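Local coordinates for L-lysine 6-monooxygenase (Pseudomonas syringae pv. tomato, PDB 5CQF), which probably hydroxylates the side-chain amine of lysine or a related amino acid with the help of FAD and NADPH, as a step of siderophore biosynthesis, at residues R75-R81 against S411-L417; A65-H71 against P108-W114; Q365-A369 against V384-G388. All coordinates share one frame; numbering follows the deposited sequence.

Contact 1 of 3, residues R75-R81 against S411-L417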
loop_
_atom_site.group_PDB
_atom_site.type_symbol
_atom_site.label_atom_id
_atom_site.label_comp_id
_atom_site.label_asym_id
_atom_site.label_seq_id
_atom_site.Cartn_x
_atom_site.Cartn_y
_atom_site.Cartn_z
ATOM N N ARG A 75 3.102 -13.569 -14.637
ATOM C CA ARG A 75 2.011 -14.480 -14.891
ATOM C C ARG A 75 1.288 -14.006 -16.150
ATOM O O ARG A 75 0.111 -13.599 -16.108
ATOM C CB ARG A 75 1.126 -14.562 -13.658
ATOM C CG ARG A 75 1.968 -15.067 -12.485
ATOM C CD ARG A 75 1.215 -15.330 -11.173
ATOM N NE ARG A 75 0.058 -16.157 -11.409
ATOM C CZ ARG A 75 -1.152 -15.948 -10.884
ATOM N NH1 ARG A 75 -1.373 -14.914 -10.065
ATOM N NH2 ARG A 75 -2.137 -16.785 -11.208
ATOM N N ASP A 76 2.043 -14.087 -17.252
ATOM C CA ASP A 76 1.663 -13.671 -18.590
ATOM C C ASP A 76 1.369 -14.917 -19.420
ATOM O O ASP A 76 1.185 -15.993 -18.843
ATOM C CB ASP A 76 2.772 -12.787 -19.216
ATOM C CG ASP A 76 4.114 -13.514 -19.450
ATOM O OD1 ASP A 76 4.166 -14.733 -19.607
ATOM O OD2 ASP A 76 5.160 -12.834 -19.472
ATOM N N LEU A 77 1.340 -14.794 -20.759
ATOM C CA LEU A 77 0.939 -15.914 -21.629
ATOM C C LEU A 77 2.002 -16.939 -21.866
ATOM O O LEU A 77 1.693 -17.967 -22.482
ATOM C CB LEU A 77 0.465 -15.429 -23.006
ATOM C CG LEU A 77 -0.914 -14.808 -23.025
ATOM C CD1 LEU A 77 -1.139 -14.136 -24.363
ATOM C CD2 LEU A 77 -2.033 -15.817 -22.732
ATOM N N VAL A 78 3.246 -16.684 -21.442
ATOM C CA VAL A 78 4.355 -17.636 -21.755
ATOM C C VAL A 78 5.337 -17.934 -20.666
ATOM O O VAL A 78 5.841 -19.042 -20.597
ATOM C CB VAL A 78 5.181 -17.186 -22.981
ATOM C CG1 VAL A 78 4.276 -17.106 -24.181
ATOM C CG2 VAL A 78 5.862 -15.836 -22.752
ATOM N N THR A 79 5.618 -16.940 -19.837
ATOM C CA THR A 79 6.721 -16.975 -18.886
ATOM C C THR A 79 6.628 -18.133 -17.900
ATOM O O THR A 79 7.650 -18.708 -17.577
ATOM C CB THR A 79 6.809 -15.627 -18.147
ATOM O OG1 THR A 79 7.200 -14.602 -19.054
ATOM C CG2 THR A 79 7.770 -15.667 -16.953
ATOM N N PRO A 80 5.416 -18.473 -17.381
ATOM C CA PRO A 80 5.416 -19.560 -16.375
ATOM C C PRO A 80 5.803 -20.883 -16.970
ATOM O O PRO A 80 6.266 -21.763 -16.252
ATOM C CB PRO A 80 3.967 -19.584 -15.836
ATOM C CG PRO A 80 3.376 -18.287 -16.215
ATOM C CD PRO A 80 4.094 -17.836 -17.486
ATOM N N ARG A 81 5.625 -21.000 -18.278
ATOM C CA ARG A 81 6.046 -22.163 -19.072
ATOM C C ARG A 81 7.475 -21.995 -19.583
ATOM O O ARG A 81 8.262 -22.937 -19.518
ATOM C CB ARG A 81 5.124 -22.326 -20.278
ATOM C CG ARG A 81 5.583 -23.399 -21.247
ATOM C CD ARG A 81 4.653 -23.579 -22.440
ATOM N NE ARG A 81 4.496 -22.338 -23.186
ATOM C CZ ARG A 81 5.391 -21.821 -24.023
ATOM N NH1 ARG A 81 6.526 -22.453 -24.301
ATOM N NH2 ARG A 81 5.132 -20.656 -24.610
ATOM N N SER A 411 -7.239 -16.567 -16.646
ATOM C CA SER A 411 -5.886 -16.411 -16.076
ATOM C C SER A 411 -4.823 -16.705 -17.134
ATOM O O SER A 411 -4.744 -17.796 -17.694
ATOM C CB SER A 411 -5.680 -17.349 -14.885
ATOM O OG SER A 411 -4.378 -17.217 -14.333
ATOM N N PHE A 412 -4.000 -15.711 -17.406
ATOM C CA PHE A 412 -3.007 -15.857 -18.448
ATOM C C PHE A 412 -1.990 -16.914 -18.063
ATOM O O PHE A 412 -1.607 -17.733 -18.890
ATOM C CB PHE A 412 -2.321 -14.544 -18.700
ATOM C CG PHE A 412 -3.117 -13.591 -19.516
ATOM C CD1 PHE A 412 -4.462 -13.798 -19.778
ATOM C CD2 PHE A 412 -2.503 -12.448 -20.024
ATOM C CE1 PHE A 412 -5.173 -12.912 -20.554
ATOM C CE2 PHE A 412 -3.213 -11.548 -20.805
ATOM C CZ PHE A 412 -4.556 -11.784 -21.066
ATOM N N SER A 413 -1.571 -16.922 -16.811
ATOM C CA SER A 413 -0.595 -17.901 -16.399
ATOM C C SER A 413 -1.100 -19.336 -16.539
ATOM O O SER A 413 -0.339 -20.226 -16.956
ATOM C CB SER A 413 -0.114 -17.632 -14.980
ATOM O OG SER A 413 -1.186 -17.480 -14.059
ATOM N N LEU A 414 -2.372 -19.575 -16.228
ATOM C CA LEU A 414 -2.924 -20.922 -16.334
ATOM C C LEU A 414 -2.895 -21.382 -17.783
ATOM O O LEU A 414 -2.557 -22.530 -18.049
ATOM C CB LEU A 414 -4.359 -20.979 -15.787
ATOM C CG LEU A 414 -4.442 -20.760 -14.268
ATOM C CD1 LEU A 414 -5.896 -20.864 -13.772
ATOM C CD2 LEU A 414 -3.539 -21.699 -13.468
HETATM N N MSE A 415 -3.208 -20.461 -18.700
HETATM C CA MSE A 415 -3.176 -20.736 -20.122
HETATM C C MSE A 415 -1.818 -21.125 -20.562
HETATM O O MSE A 415 -1.670 -22.018 -21.394
HETATM C CB MSE A 415 -3.599 -19.545 -20.949
HETATM C CG MSE A 415 -5.105 -19.522 -20.925
HETATM SE SE MSE A 415 -5.622 -17.677 -21.256
HETATM C CE MSE A 415 -7.510 -18.177 -20.902
ATOM N N ALA A 416 -0.812 -20.470 -20.006
ATOM C CA ALA A 416 0.571 -20.777 -20.379
ATOM C C ALA A 416 0.905 -22.185 -20.023
ATOM O O ALA A 416 1.525 -22.868 -20.790
ATOM C CB ALA A 416 1.528 -19.851 -19.700
ATOM N N LEU A 417 0.486 -22.615 -18.844
ATOM C CA LEU A 417 0.819 -23.957 -18.325
ATOM C C LEU A 417 0.064 -25.055 -19.052
ATOM O O LEU A 417 0.644 -26.082 -19.405
ATOM C CB LEU A 417 0.569 -24.023 -16.816
ATOM C CG LEU A 417 1.531 -23.083 -16.027
ATOM C CD1 LEU A 417 1.167 -22.971 -14.565
ATOM C CD2 LEU A 417 2.956 -23.585 -16.129
HETATM O O HOH W 1 -1.097 -19.365 -12.077
HETATM O O HOH W 2 -1.955 -14.787 -14.802
#

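Contact 2 of 3, residues A65-H71 against P108-W114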
loop_
_atom_site.group_PDB
_atom_site.type_symbol
_atom_site.label_atom_id
_atom_site.label_comp_id
_atom_site.label_asym_id
_atom_site.label_seq_id
_atom_site.Cartn_x
_atom_site.Cartn_y
_atom_site.Cartn_z
ATOM N N ALA A 65 -12.756 -8.581 -20.079
ATOM C CA ALA A 65 -13.749 -8.072 -19.159
ATOM C C ALA A 65 -14.121 -9.116 -18.099
ATOM O O ALA A 65 -14.102 -10.313 -18.361
ATOM C CB ALA A 65 -14.967 -7.564 -19.910
ATOM N N GLY A 66 -14.405 -8.638 -16.890
ATOM C CA GLY A 66 -14.635 -9.493 -15.724
ATOM C C GLY A 66 -13.429 -10.223 -15.117
ATOM O O GLY A 66 -13.588 -10.951 -14.127
ATOM N N THR A 67 -12.235 -10.035 -15.687
ATOM C CA THR A 67 -11.057 -10.790 -15.276
ATOM C C THR A 67 -10.162 -10.021 -14.295
ATOM O O THR A 67 -9.818 -8.874 -14.534
ATOM C CB THR A 67 -10.244 -11.248 -16.494
ATOM O OG1 THR A 67 -11.133 -11.907 -17.407
ATOM C CG2 THR A 67 -9.133 -12.222 -16.052
ATOM N N ASP A 68 -9.801 -10.682 -13.192
ATOM C CA ASP A 68 -8.928 -10.106 -12.168
ATOM C C ASP A 68 -7.489 -10.129 -12.672
ATOM O O ASP A 68 -6.863 -11.188 -12.743
ATOM C CB ASP A 68 -9.070 -10.880 -10.842
ATOM C CG ASP A 68 -8.166 -10.363 -9.746
ATOM O OD1 ASP A 68 -7.587 -9.269 -9.924
ATOM O OD2 ASP A 68 -8.030 -11.048 -8.688
ATOM N N ILE A 69 -6.989 -8.959 -13.046
ATOM C CA ILE A 69 -5.603 -8.806 -13.563
ATOM C C ILE A 69 -4.718 -8.217 -12.485
ATOM O O ILE A 69 -3.647 -7.689 -12.758
ATOM C CB ILE A 69 -5.487 -7.945 -14.887
ATOM C CG1 ILE A 69 -6.279 -6.627 -14.853
ATOM C CG2 ILE A 69 -5.994 -8.721 -16.085
ATOM C CD1 ILE A 69 -5.783 -5.595 -13.882
ATOM N N ASN A 70 -5.158 -8.321 -11.243
ATOM C CA ASN A 70 -4.348 -7.868 -10.121
ATOM C C ASN A 70 -3.477 -9.072 -9.721
ATOM O O ASN A 70 -3.740 -9.790 -8.740
ATOM C CB ASN A 70 -5.248 -7.341 -9.008
ATOM C CG ASN A 70 -4.478 -6.743 -7.865
ATOM O OD1 ASN A 70 -3.294 -6.961 -7.723
ATOM N ND2 ASN A 70 -5.163 -6.012 -7.017
ATOM N N HIS A 71 -2.485 -9.318 -10.580
ATOM C CA HIS A 71 -1.500 -10.366 -10.398
ATOM C C HIS A 71 -0.136 -9.907 -10.904
ATOM O O HIS A 71 0.020 -8.882 -11.591
ATOM C CB HIS A 71 -1.927 -11.670 -11.075
ATOM C CG HIS A 71 -2.139 -11.572 -12.547
ATOM N ND1 HIS A 71 -1.118 -11.296 -13.432
ATOM C CD2 HIS A 71 -3.247 -11.764 -13.300
ATOM C CE1 HIS A 71 -1.592 -11.304 -14.667
ATOM N NE2 HIS A 71 -2.880 -11.597 -14.619
ATOM N N PRO A 108 -0.225 -3.015 -10.397
ATOM C CA PRO A 108 -0.237 -3.983 -11.475
ATOM C C PRO A 108 -0.675 -3.324 -12.767
ATOM O O PRO A 108 -1.235 -2.251 -12.735
ATOM C CB PRO A 108 -1.240 -5.044 -11.023
ATOM C CG PRO A 108 -1.760 -4.609 -9.700
ATOM C CD PRO A 108 -1.317 -3.208 -9.442
ATOM N N ALA A 109 -0.366 -3.975 -13.877
ATOM C CA ALA A 109 -0.651 -3.516 -15.189
ATOM C C ALA A 109 -2.138 -3.444 -15.329
ATOM O O ALA A 109 -2.836 -4.256 -14.745
ATOM C CB ALA A 109 -0.107 -4.512 -16.189
ATOM N N SER A 110 -2.623 -2.537 -16.166
ATOM C CA SER A 110 -4.041 -2.364 -16.337
ATOM C C SER A 110 -4.574 -3.361 -17.339
ATOM O O SER A 110 -3.839 -3.944 -18.135
ATOM C CB SER A 110 -4.371 -0.934 -16.789
ATOM O OG SER A 110 -3.886 -0.705 -18.112
ATOM N N ARG A 111 -5.876 -3.574 -17.264
ATOM C CA ARG A 111 -6.573 -4.320 -18.274
ATOM C C ARG A 111 -6.215 -3.845 -19.680
ATOM O O ARG A 111 -5.975 -4.643 -20.570
ATOM C CB ARG A 111 -8.067 -4.159 -18.064
ATOM C CG ARG A 111 -8.903 -4.825 -19.143
ATOM C CD ARG A 111 -10.291 -5.161 -18.630
ATOM N NE ARG A 111 -10.209 -5.982 -17.421
ATOM C CZ ARG A 111 -11.259 -6.345 -16.695
ATOM N NH1 ARG A 111 -12.476 -5.972 -17.075
ATOM N NH2 ARG A 111 -11.091 -7.069 -15.594
ATOM N N HIS A 112 -6.207 -2.543 -19.874
ATOM C CA HIS A 112 -5.919 -1.970 -21.194
ATOM C C HIS A 112 -4.500 -2.371 -21.658
ATOM O O HIS A 112 -4.309 -2.764 -22.803
ATOM C CB HIS A 112 -6.155 -0.451 -21.133
ATOM C CG HIS A 112 -5.667 0.314 -22.319
ATOM N ND1 HIS A 112 -6.151 0.115 -23.597
ATOM C CD2 HIS A 112 -4.785 1.341 -22.410
ATOM C CE1 HIS A 112 -5.563 0.957 -24.429
ATOM N NE2 HIS A 112 -4.729 1.713 -23.733
ATOM N N GLU A 113 -3.533 -2.339 -20.739
ATOM C CA GLU A 113 -2.183 -2.754 -21.057
ATOM C C GLU A 113 -2.100 -4.250 -21.391
ATOM O O GLU A 113 -1.480 -4.638 -22.400
ATOM C CB GLU A 113 -1.169 -2.345 -19.969
ATOM C CG GLU A 113 0.278 -2.518 -20.451
ATOM C CD GLU A 113 1.350 -1.836 -19.607
ATOM O OE1 GLU A 113 1.156 -1.576 -18.390
ATOM O OE2 GLU A 113 2.438 -1.559 -20.161
ATOM N N TRP A 114 -2.733 -5.095 -20.592
ATOM C CA TRP A 114 -2.758 -6.534 -20.913
ATOM C C TRP A 114 -3.410 -6.831 -22.266
ATOM O O TRP A 114 -2.940 -7.707 -22.991
ATOM C CB TRP A 114 -3.480 -7.331 -19.830
ATOM C CG TRP A 114 -2.711 -7.510 -18.587
ATOM C CD1 TRP A 114 -2.952 -6.934 -17.368
ATOM C CD2 TRP A 114 -1.566 -8.316 -18.422
ATOM N NE1 TRP A 114 -2.024 -7.357 -16.451
ATOM C CE2 TRP A 114 -1.167 -8.213 -17.085
ATOM C CE3 TRP A 114 -0.837 -9.130 -19.282
ATOM C CZ2 TRP A 114 -0.075 -8.860 -16.610
ATOM C CZ3 TRP A 114 0.253 -9.759 -18.806
ATOM C CH2 TRP A 114 0.629 -9.632 -17.504
HETATM O O HOH W 3 -1.251 -6.815 -13.795
#

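Contact 3 of 3, residues Q365-A369 against V384-G388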
loop_
_atom_site.group_PDB
_atom_site.type_symbol
_atom_site.label_atom_id
_atom_site.label_comp_id
_atom_site.label_asym_id
_atom_site.label_seq_id
_atom_site.Cartn_x
_atom_site.Cartn_y
_atom_site.Cartn_z
ATOM N N GLN A 365 -20.891 -37.552 -30.081
ATOM C CA GLN A 365 -21.322 -38.234 -28.849
ATOM C C GLN A 365 -21.103 -39.745 -28.794
ATOM O O GLN A 365 -20.679 -40.257 -27.761
ATOM C CB GLN A 365 -22.788 -37.923 -28.531
ATOM C CG GLN A 365 -22.959 -36.532 -27.955
ATOM C CD GLN A 365 -24.187 -36.377 -27.092
ATOM O OE1 GLN A 365 -24.458 -37.194 -26.200
ATOM N NE2 GLN A 365 -24.918 -35.294 -27.319
ATOM N N PRO A 366 -21.371 -40.461 -29.899
ATOM C CA PRO A 366 -21.180 -41.915 -29.860
ATOM C C PRO A 366 -19.749 -42.389 -29.608
ATOM O O PRO A 366 -19.583 -43.516 -29.161
ATOM C CB PRO A 366 -21.661 -42.372 -31.243
ATOM C CG PRO A 366 -22.616 -41.312 -31.673
ATOM C CD PRO A 366 -21.995 -40.039 -31.168
ATOM N N TRP A 367 -18.741 -41.549 -29.871
ATOM C CA TRP A 367 -17.330 -41.896 -29.629
ATOM C C TRP A 367 -16.755 -41.214 -28.382
ATOM O O TRP A 367 -15.561 -41.293 -28.129
ATOM C CB TRP A 367 -16.488 -41.569 -30.871
ATOM C CG TRP A 367 -17.027 -42.291 -32.058
ATOM C CD1 TRP A 367 -16.701 -43.555 -32.456
ATOM C CD2 TRP A 367 -18.064 -41.848 -32.940
ATOM N NE1 TRP A 367 -17.445 -43.919 -33.541
ATOM C CE2 TRP A 367 -18.298 -42.897 -33.863
ATOM C CE3 TRP A 367 -18.821 -40.670 -33.045
ATOM C CZ2 TRP A 367 -19.260 -42.804 -34.888
ATOM C CZ3 TRP A 367 -19.774 -40.572 -34.054
ATOM C CH2 TRP A 367 -19.986 -41.637 -34.968
ATOM N N LEU A 368 -17.608 -40.576 -27.585
ATOM C CA LEU A 368 -17.149 -39.869 -26.393
ATOM C C LEU A 368 -17.603 -40.603 -25.141
ATOM O O LEU A 368 -18.791 -40.956 -25.016
ATOM C CB LEU A 368 -17.705 -38.439 -26.356
ATOM C CG LEU A 368 -17.375 -37.525 -27.546
ATOM C CD1 LEU A 368 -18.142 -36.214 -27.433
ATOM C CD2 LEU A 368 -15.882 -37.270 -27.678
ATOM N N ALA A 369 -16.665 -40.837 -24.224
ATOM C CA ALA A 369 -17.011 -41.465 -22.969
ATOM C C ALA A 369 -17.895 -40.537 -22.151
ATOM O O ALA A 369 -17.979 -39.329 -22.415
ATOM C CB ALA A 369 -15.768 -41.831 -22.194
ATOM N N VAL A 384 -9.942 -35.466 -23.740
ATOM C CA VAL A 384 -11.274 -36.039 -23.649
ATOM C C VAL A 384 -11.165 -37.536 -23.883
ATOM O O VAL A 384 -10.508 -37.968 -24.839
ATOM C CB VAL A 384 -12.238 -35.494 -24.711
ATOM C CG1 VAL A 384 -13.645 -36.013 -24.445
ATOM C CG2 VAL A 384 -12.238 -33.980 -24.740
ATOM N N ALA A 385 -11.807 -38.320 -23.021
ATOM C CA ALA A 385 -11.695 -39.775 -23.109
ATOM C C ALA A 385 -12.701 -40.231 -24.159
ATOM O O ALA A 385 -13.818 -39.724 -24.200
ATOM C CB ALA A 385 -11.936 -40.446 -21.763
ATOM N N THR A 386 -12.253 -41.119 -25.045
ATOM C CA THR A 386 -13.060 -41.598 -26.153
ATOM C C THR A 386 -13.308 -43.072 -25.987
ATOM O O THR A 386 -12.737 -43.714 -25.116
ATOM C CB THR A 386 -12.367 -41.385 -27.527
ATOM O OG1 THR A 386 -11.155 -42.136 -27.580
ATOM C CG2 THR A 386 -12.075 -39.910 -27.774
ATOM N N GLN A 387 -14.161 -43.592 -26.855
ATOM C CA GLN A 387 -14.458 -45.015 -26.931
ATOM C C GLN A 387 -14.593 -45.342 -28.409
ATOM O O GLN A 387 -15.071 -44.510 -29.188
ATOM C CB GLN A 387 -15.753 -45.334 -26.183
ATOM C CG GLN A 387 -16.958 -44.532 -26.663
ATOM C CD GLN A 387 -18.035 -44.378 -25.603
ATOM O OE1 GLN A 387 -17.841 -44.747 -24.441
ATOM N NE2 GLN A 387 -19.181 -43.823 -25.998
ATOM N N GLY A 388 -14.141 -46.533 -28.796
ATOM C CA GLY A 388 -14.242 -46.998 -30.181
ATOM C C GLY A 388 -13.662 -46.034 -31.203
ATOM O O GLY A 388 -14.202 -45.894 -32.309
#

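Contact 1 of 3, residues R75-R81 against S411-L417
Ser413 sits under the side chain of Arg75, which bends at chi3 (51°) and so brings NE and NH2 round to the serine; Ser413 CB lies 3.6 Å from Arg75 CB. Arg75 NE gives the hydroxyl OG a weak, bent hydrogen bond (N-H...O angle 127°), and a water held by Arg75 NH2 reaches the same OG at 2.7 Å. A second water joins the backbones, donating to Arg75 O and accepting from Ser413 N. Arg75 NH1 is bonded to Asn251. Serine suits the place, small enough to lie against Arg75 CB and bringing a hydroxyl to NE and the water. One turn on, Ala416 points its methyl at the loop, with CB 3.4 Å from Leu77 O and 3.9 Å from Pro80 CD; a residue this small lets loop and helix come close. Leu77 starts out facing away, but its CD2 swings back over one face of the Phe412 ring, 4.1 Å from CG. Pro80 sets CG 3.8 Å from Ser413 CB, and its CB meets Leu417 CD2, while the aliphatic part of Arg81 runs past Ala416 O toward a salt bridge with Asp34. Behind this surface, Asp76 OD1 accepts from both Val78 N and Thr79 N, fixing the loop's bend. The arrangement is an Asx turn packed on the start of helix 412-428, whose Met415, modelled as selenomethionine, lies near a Rossmann-type glycine pattern, consistent with a dinucleotide-binding fold.

Contact 2 of 3, residues A65-H71 against P108-W114
Ile69 turns its branched side chain into the corner between Trp114 and the start of helix 111-125. Its CB lies 3.7 Å from Trp114 CD1, and CG2 rests against the same indole atom. CG1, placed between the backbone N and the carbonyl carbon (chi1 47°), heads instead for the backbone of Arg111, coming within 3.9 Å of its N; CD1 ends 3.3 Å from Ala109 O. A beta-branched residue suits this corner because its two arms serve two surfaces at once. One water lies in the plane of the indole at its edge, accepts from Trp114 NE1 at 2.8 Å and also meets Ile69 O. Farther along the indole, His71 CE1 approaches Trp114 CZ2 to 3.5 Å with the ring planes inclined at 51°, and Pro108 CG packs on Asn70 OD1. Arg111, bent at chi3, carries its guanidinium to the 65-67 backbone; the modelled approach of NH2 to Thr67 O is too short to be trusted, and NH1 forms a salt bridge with Glu218 of helix 214-226. Ser110 OG caps helix 111-125 by accepting from Glu113 N. Across the loop from that helix, Asn70 ND2 bonds Asp286, just before helix 287-302, and its side chain touches Pro287 of that helix.

Contact 3 of 3, residues Q365-A369 against V384-G388
Hydrogen bonds tie Trp367 and Ala369 to the residues flanking Thr386. Gln387 N donates to Trp367 O at 3.0 Å, and Ala369 N donates to Ala385 O at 3.1 Å; together they make a single beta bridge centred on Leu368 and Thr386. A third bond comes from a side chain: Gln387 NE2 reaches Pro366 O at 3.2 Å, nearly straight at the hydrogen (164°) but approaching from above the carbonyl plane. With chi1 at 56° Gln387 CG lies between the backbone N and the carbonyl carbon, and from there an extended chain carries the amide back alongside residues 366-369. Glutamine suits the place, since it has the length to get there and an N-H to offer the carbonyl of Pro366.

Contacts of carbon with oxygen form a second group. The indole of Trp367 presents its edge to the chain at Gln387 and Gly388, with CD1 3.4 Å from Gly388 O. Glycine takes the positive phi (53°) of residue 388 readily.

Apolar packing is modest. Leu368 CD2 meets Val384 CG1 at 4.1 Å, both residues also touching Ile394 of strand 393-396, and Ala369 CB meets Ala385 CB. Pro366 CB lies over one face of the neighbouring Trp367, which also touches Pro140 and Ile142 of strand 137-142. The chemistry is therefore mainly that of backbone amides, with one glutamine reinforcing the bridge, Leu368 and Val384 on the buried side and the alanine pair nearer the surface, consistent with a surface loop closed mostly by polar bonds.

In the fold
Contacts 1 and 2 are neighbours, their centres 14 Å apart, and they meet directly: Phe412 CE2 of contact 1 packs on Trp114 CE3 of contact 2 at 3.7 Å, the two rings nearly perpendicular, and Asp76 CB also touches that indole. Both draw on the loop between helices 57-64 and 89-96, so residues 65-81 link helix 111-125 to helix 412-428. They also lie near the two Rossmann-type glycine patterns, probably those for FAD and NADPH, contact 1 by the first and contact 2 by the second. Contact 3 lies apart at the surface, nearest atoms about 15 Å from contact 1 and 23 Å from contact 2, within the chain segment that contact 1 closes.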